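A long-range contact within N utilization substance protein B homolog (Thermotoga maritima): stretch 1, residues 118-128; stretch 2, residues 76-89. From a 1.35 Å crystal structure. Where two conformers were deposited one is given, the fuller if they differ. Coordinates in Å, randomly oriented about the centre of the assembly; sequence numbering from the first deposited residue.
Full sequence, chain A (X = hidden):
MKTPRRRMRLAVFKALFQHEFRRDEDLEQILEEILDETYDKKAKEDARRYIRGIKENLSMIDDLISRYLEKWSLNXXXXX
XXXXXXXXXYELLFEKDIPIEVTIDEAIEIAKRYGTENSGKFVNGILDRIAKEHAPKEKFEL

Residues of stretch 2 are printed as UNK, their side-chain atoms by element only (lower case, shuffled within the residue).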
# COMPACT_ATOMS: atom_id res chain seq x y z
N ASN A 118 -15.55 6.10 7.31
CA ASN A 118 -15.24 5.14 8.36
C ASN A 118 -14.04 4.28 7.96
O ASN A 118 -13.24 3.91 8.82
CB ASN A 118 -16.45 4.25 8.67
CG ASN A 118 -17.54 5.00 9.42
OD1 ASN A 118 -18.63 4.46 9.64
ND2 ASN A 118 -17.26 6.23 9.81
N SER A 119 -13.93 3.93 6.67
CA SER A 119 -12.77 3.15 6.18
C SER A 119 -11.50 3.94 6.44
O SER A 119 -10.49 3.40 6.92
CB SER A 119 -12.81 2.95 4.65
OG SER A 119 -14.05 2.44 4.23
N GLY A 120 -11.54 5.21 6.07
CA GLY A 120 -10.40 6.07 6.26
C GLY A 120 -10.00 6.12 7.72
O GLY A 120 -8.82 5.99 8.04
N LYS A 121 -10.97 6.31 8.61
CA LYS A 121 -10.64 6.37 10.02
C LYS A 121 -10.07 5.05 10.52
O LYS A 121 -9.11 5.04 11.30
CB LYS A 121 -11.89 6.76 10.83
CG LYS A 121 -12.37 8.17 10.55
CD LYS A 121 -13.60 8.50 11.37
CE LYS A 121 -14.11 9.90 11.07
NZ LYS A 121 -15.30 10.24 11.90
N PHE A 122 -10.64 3.94 10.08
CA PHE A 122 -10.14 2.65 10.49
C PHE A 122 -8.67 2.46 10.08
O PHE A 122 -7.82 2.07 10.90
CB PHE A 122 -10.97 1.55 9.86
CG PHE A 122 -10.40 0.19 10.05
CD1 PHE A 122 -10.52 -0.47 11.26
CD2 PHE A 122 -9.70 -0.42 9.02
CE1 PHE A 122 -9.96 -1.73 11.45
CE2 PHE A 122 -9.14 -1.68 9.18
CZ PHE A 122 -9.28 -2.33 10.41
N VAL A 123 -8.39 2.74 8.81
CA VAL A 123 -7.05 2.64 8.27
C VAL A 123 -6.10 3.56 9.04
O VAL A 123 -4.99 3.16 9.40
CB VAL A 123 -7.04 3.02 6.77
CG1 VAL A 123 -5.61 3.21 6.28
CG2 VAL A 123 -7.74 1.95 5.95
N ASN A 124 -6.55 4.78 9.30
CA ASN A 124 -5.74 5.80 9.99
C ASN A 124 -5.31 5.24 11.35
O ASN A 124 -4.14 5.35 11.74
CB ASN A 124 -6.59 7.07 10.17
CG ASN A 124 -5.78 8.28 10.63
OD1 ASN A 124 -6.33 9.38 10.76
ND2 ASN A 124 -4.49 8.11 10.87
N GLY A 125 -6.25 4.64 12.06
CA GLY A 125 -5.95 4.11 13.39
C GLY A 125 -4.91 3.01 13.37
O GLY A 125 -3.96 3.00 14.19
N ILE A 126 -5.07 2.06 12.46
CA ILE A 126 -4.12 0.96 12.37
C ILE A 126 -2.73 1.46 11.97
O ILE A 126 -1.72 1.10 12.58
CB ILE A 126 -4.57 -0.09 11.35
CG1 ILE A 126 -5.90 -0.69 11.79
CG2 ILE A 126 -3.52 -1.18 11.21
CD1 ILE A 126 -6.38 -1.74 10.86
N LEU A 127 -2.68 2.29 10.94
CA LEU A 127 -1.39 2.80 10.49
C LEU A 127 -0.68 3.69 11.52
O LEU A 127 0.55 3.63 11.62
CB LEU A 127 -1.52 3.53 9.16
CG LEU A 127 -1.91 2.63 7.98
CD1 LEU A 127 -2.09 3.48 6.75
CD2 LEU A 127 -0.86 1.55 7.72
N ASP A 128 -1.42 4.49 12.28
CA ASP A 128 -0.77 5.33 13.30
C ASP A 128 -0.08 4.41 14.30
O ASP A 128 1.04 4.69 14.74
CB ASP A 128 -1.79 6.19 14.07
CG ASP A 128 -2.18 7.45 13.33
OD1 ASP A 128 -3.10 8.13 13.82
OD2 ASP A 128 -1.58 7.78 12.28
N UNK A 76 -10.83 -10.78 6.52
CA UNK A 76 -12.22 -10.35 6.56
C UNK A 76 -12.40 -8.90 6.18
O UNK A 76 -13.51 -8.45 5.92
c UNK A 76 -12.82 -10.63 7.94
c UNK A 76 -13.24 -12.10 8.12
c UNK A 76 -14.43 -10.55 11.09
n UNK A 76 -15.27 -9.57 11.41
n UNK A 76 -14.62 -11.26 9.98
n UNK A 76 -13.38 -10.80 11.87
c UNK A 76 -13.74 -12.34 9.54
N UNK A 77 -11.31 -8.14 6.16
CA UNK A 77 -11.39 -6.76 5.72
C UNK A 77 -11.70 -6.78 4.23
O UNK A 77 -11.54 -7.81 3.55
c UNK A 77 -10.58 -4.92 8.10
c UNK A 77 -10.05 -6.03 5.93
c UNK A 77 -8.19 -5.22 7.38
c UNK A 77 -9.60 -5.82 7.38
N UNK A 78 -12.14 -5.64 3.72
CA UNK A 78 -12.43 -5.53 2.30
C UNK A 78 -11.14 -5.58 1.51
O UNK A 78 -10.04 -5.37 2.05
o UNK A 78 -12.18 -3.13 2.13
c UNK A 78 -13.12 -4.22 1.99
N UNK A 79 -11.25 -5.88 0.22
CA UNK A 79 -10.07 -5.94 -0.62
C UNK A 79 -9.37 -4.57 -0.59
O UNK A 79 -8.13 -4.51 -0.66
c UNK A 79 -11.50 -5.39 -2.65
c UNK A 79 -10.43 -6.33 -2.09
c UNK A 79 -10.92 -7.78 -2.15
N UNK A 80 -10.12 -3.49 -0.48
CA UNK A 80 -9.51 -2.17 -0.44
C UNK A 80 -8.72 -1.96 0.85
O UNK A 80 -7.53 -1.60 0.80
c UNK A 80 -11.27 -1.13 -1.89
c UNK A 80 -9.85 0.31 -0.38
c UNK A 80 -10.54 -1.05 -0.54
N UNK A 81 -9.33 -2.18 2.00
CA UNK A 81 -8.62 -1.93 3.25
C UNK A 81 -7.42 -2.85 3.46
O UNK A 81 -6.37 -2.41 3.93
o UNK A 81 -10.35 0.12 3.71
o UNK A 81 -11.66 -1.06 5.07
c UNK A 81 -10.62 -0.90 4.39
c UNK A 81 -9.60 -2.02 4.42
N UNK A 82 -7.56 -4.13 3.13
CA UNK A 82 -6.45 -5.06 3.28
C UNK A 82 -5.25 -4.62 2.44
O UNK A 82 -4.10 -4.59 2.91
n UNK A 82 -7.23 -9.11 1.46
c UNK A 82 -8.54 -9.14 1.65
n UNK A 82 -9.05 -9.09 2.88
c UNK A 82 -6.24 -8.94 2.52
c UNK A 82 -6.90 -6.47 2.85
n UNK A 82 -9.34 -9.27 0.61
c UNK A 82 -5.75 -7.48 2.64
N UNK A 83 -5.51 -4.25 1.19
CA UNK A 83 -4.41 -3.87 0.32
C UNK A 83 -3.86 -2.47 0.57
O UNK A 83 -2.67 -2.23 0.35
n UNK A 83 -3.80 -6.32 -1.30
c UNK A 83 -4.80 -4.17 -1.12
c UNK A 83 -4.91 -5.66 -1.35
o UNK A 83 -6.02 -6.22 -1.51
N UNK A 84 -4.70 -1.55 1.05
CA UNK A 84 -4.18 -0.24 1.42
C UNK A 84 -3.24 -0.48 2.62
O UNK A 84 -2.15 0.12 2.68
c UNK A 84 -4.72 1.95 2.60
c UNK A 84 -5.31 0.73 1.85
c UNK A 84 -6.04 1.20 0.61
N UNK A 85 -3.61 -1.32 3.57
CA UNK A 85 -2.73 -1.57 4.72
C UNK A 85 -1.43 -2.23 4.28
O UNK A 85 -0.35 -1.87 4.76
c UNK A 85 -5.33 -2.62 7.42
c UNK A 85 -4.57 -1.65 6.52
c UNK A 85 -3.99 -0.50 7.36
c UNK A 85 -3.46 -2.41 5.78
N UNK A 86 -1.49 -3.18 3.36
CA UNK A 86 -0.27 -3.83 2.86
C UNK A 86 0.65 -2.81 2.18
O UNK A 86 1.86 -2.76 2.45
c UNK A 86 -0.60 -4.93 1.85
c UNK A 86 -1.16 -6.18 2.46
n UNK A 86 -1.96 -8.40 1.84
c UNK A 86 -1.79 -7.03 1.38
n UNK A 86 -3.39 -8.98 0.13
n UNK A 86 -2.74 -10.55 1.68
c UNK A 86 -2.68 -9.32 1.21
N UNK A 87 0.08 -2.00 1.30
CA UNK A 87 0.83 -1.00 0.55
C UNK A 87 1.48 0.04 1.48
O UNK A 87 2.68 0.36 1.34
c UNK A 87 -0.12 -0.31 -0.45
c UNK A 87 1.75 0.63 -1.85
c UNK A 87 0.38 0.89 -1.26
c UNK A 87 -0.63 1.18 -2.37
N UNK A 88 0.70 0.57 2.41
CA UNK A 88 1.21 1.56 3.35
C UNK A 88 2.27 0.97 4.29
O UNK A 88 3.24 1.67 4.62
c UNK A 88 0.05 2.15 4.18
N UNK A 89 2.09 -0.26 4.75
CA UNK A 89 3.07 -0.89 5.65
C UNK A 89 4.38 -1.09 4.88
O UNK A 89 5.47 -0.80 5.40
o UNK A 89 1.36 -1.90 6.99
c UNK A 89 2.52 -2.21 6.21
c UNK A 89 3.53 -2.91 7.15
O HOH W 1 -11.93 1.34 1.93
O HOH W 2 -13.97 -0.15 4.36

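Position 76 carries three carbons, a nitrogen, and then a carbon bearing two more nitrogens, a guanidinium on a flexible stem. It lies exposed and out of reach of stretch 1, a fitting place for a charge: Arg-76. At 77 four carbons fork at the second, and one terminal carbon packs against the ring of Phe-122. This is Leu-77, whose CD2 lies 3.7 Å from Phe-122 CZ; its buried side chain extends the apolar surface just ahead of the helix.

Position 78 has one carbon and one oxygen, a hydroxymethyl group immediately before the helix. Ser-78 is the N-cap: the backbone N of residue 81 donates to its OG over 3.0 Å, satisfying an amide that has no earlier helical carbonyl to bind. Positions 79 and 80 each show three carbons branched at the first, the pattern of valine. Neither touches stretch 1; Val-79 is partly exposed, while Val-80 is buried, where a compact apolar group is at home.

At 81 two carbons end in two oxygens, a carboxylate, and the CA-to-CB bond points toward stretch 1. Asp-81 sits close to Ser-119 and Val-123, with OD1 3.9 Å from Val-123 CG2. No direct hydrogen bond crosses here; instead, water 2 donates to Asp-81 OD2 and to Ser-119 OG, both at 2.6 Å. Water 1 donates to Asp-81 OD1 at 2.7 Å and accepts a weak bond from Ser-119 OG at 3.3 Å. An acid in the first turn of a helix also suits the helix dipole.

Position 82 repeats the guanidinium pattern, and its CA-to-CB bond points away from stretch 1. Arg-82 turns back along its own segment, its NH2 donating to Leu-77 O at 2.9 Å. At 83 two carbons carry one oxygen and one nitrogen: Asn-83, buried and taking no part in the contact. Position 84 has three carbons branched at the first and faces Val-123: Val-84, whose CG1 lies 4.0 Å from Val-123 CG1.

Position 85 has four carbons forked at the second, set among Phe-122, Val-123, Ile-126 and Leu-127. Leu-85 is the knob in this hole: its CD1 reaches Ile-126 CD1 at 3.7 Å and its CD2 reaches Leu-127 CD2 at 3.8 Å.

At 86 the CA-to-CB bond points away from stretch 1, and a third guanidinium makes no contact with it: Arg-86, partly exposed, its charge free to bond elsewhere in the structure. Four carbons forked at the second make 87 Leu-87, buried but out of reach of stretch 1. The single carbon at 88 touches Leu-127; in Ala-88 this lone methyl lets Leu-127 CD1 come within 3.6 Å of CB. At 89 one carbon bears an oxygen and a carbon, reaching Leu-127. Thr-89 OG1 lies 4.2 Å from Leu-127 CD2 and donates to Leu-85 O at 2.8 Å, satisfying the hydroxyl within a buried setting.

The two helices run in broadly the same direction, their axes 33° apart and 10.7 Å at closest approach. Apolar packing centred on Leu-85 holds them together, while ordered water joins Asp-81 to Ser-119 beside it.

Stretch 2 76-89: RLSVVDRNVLRLAT
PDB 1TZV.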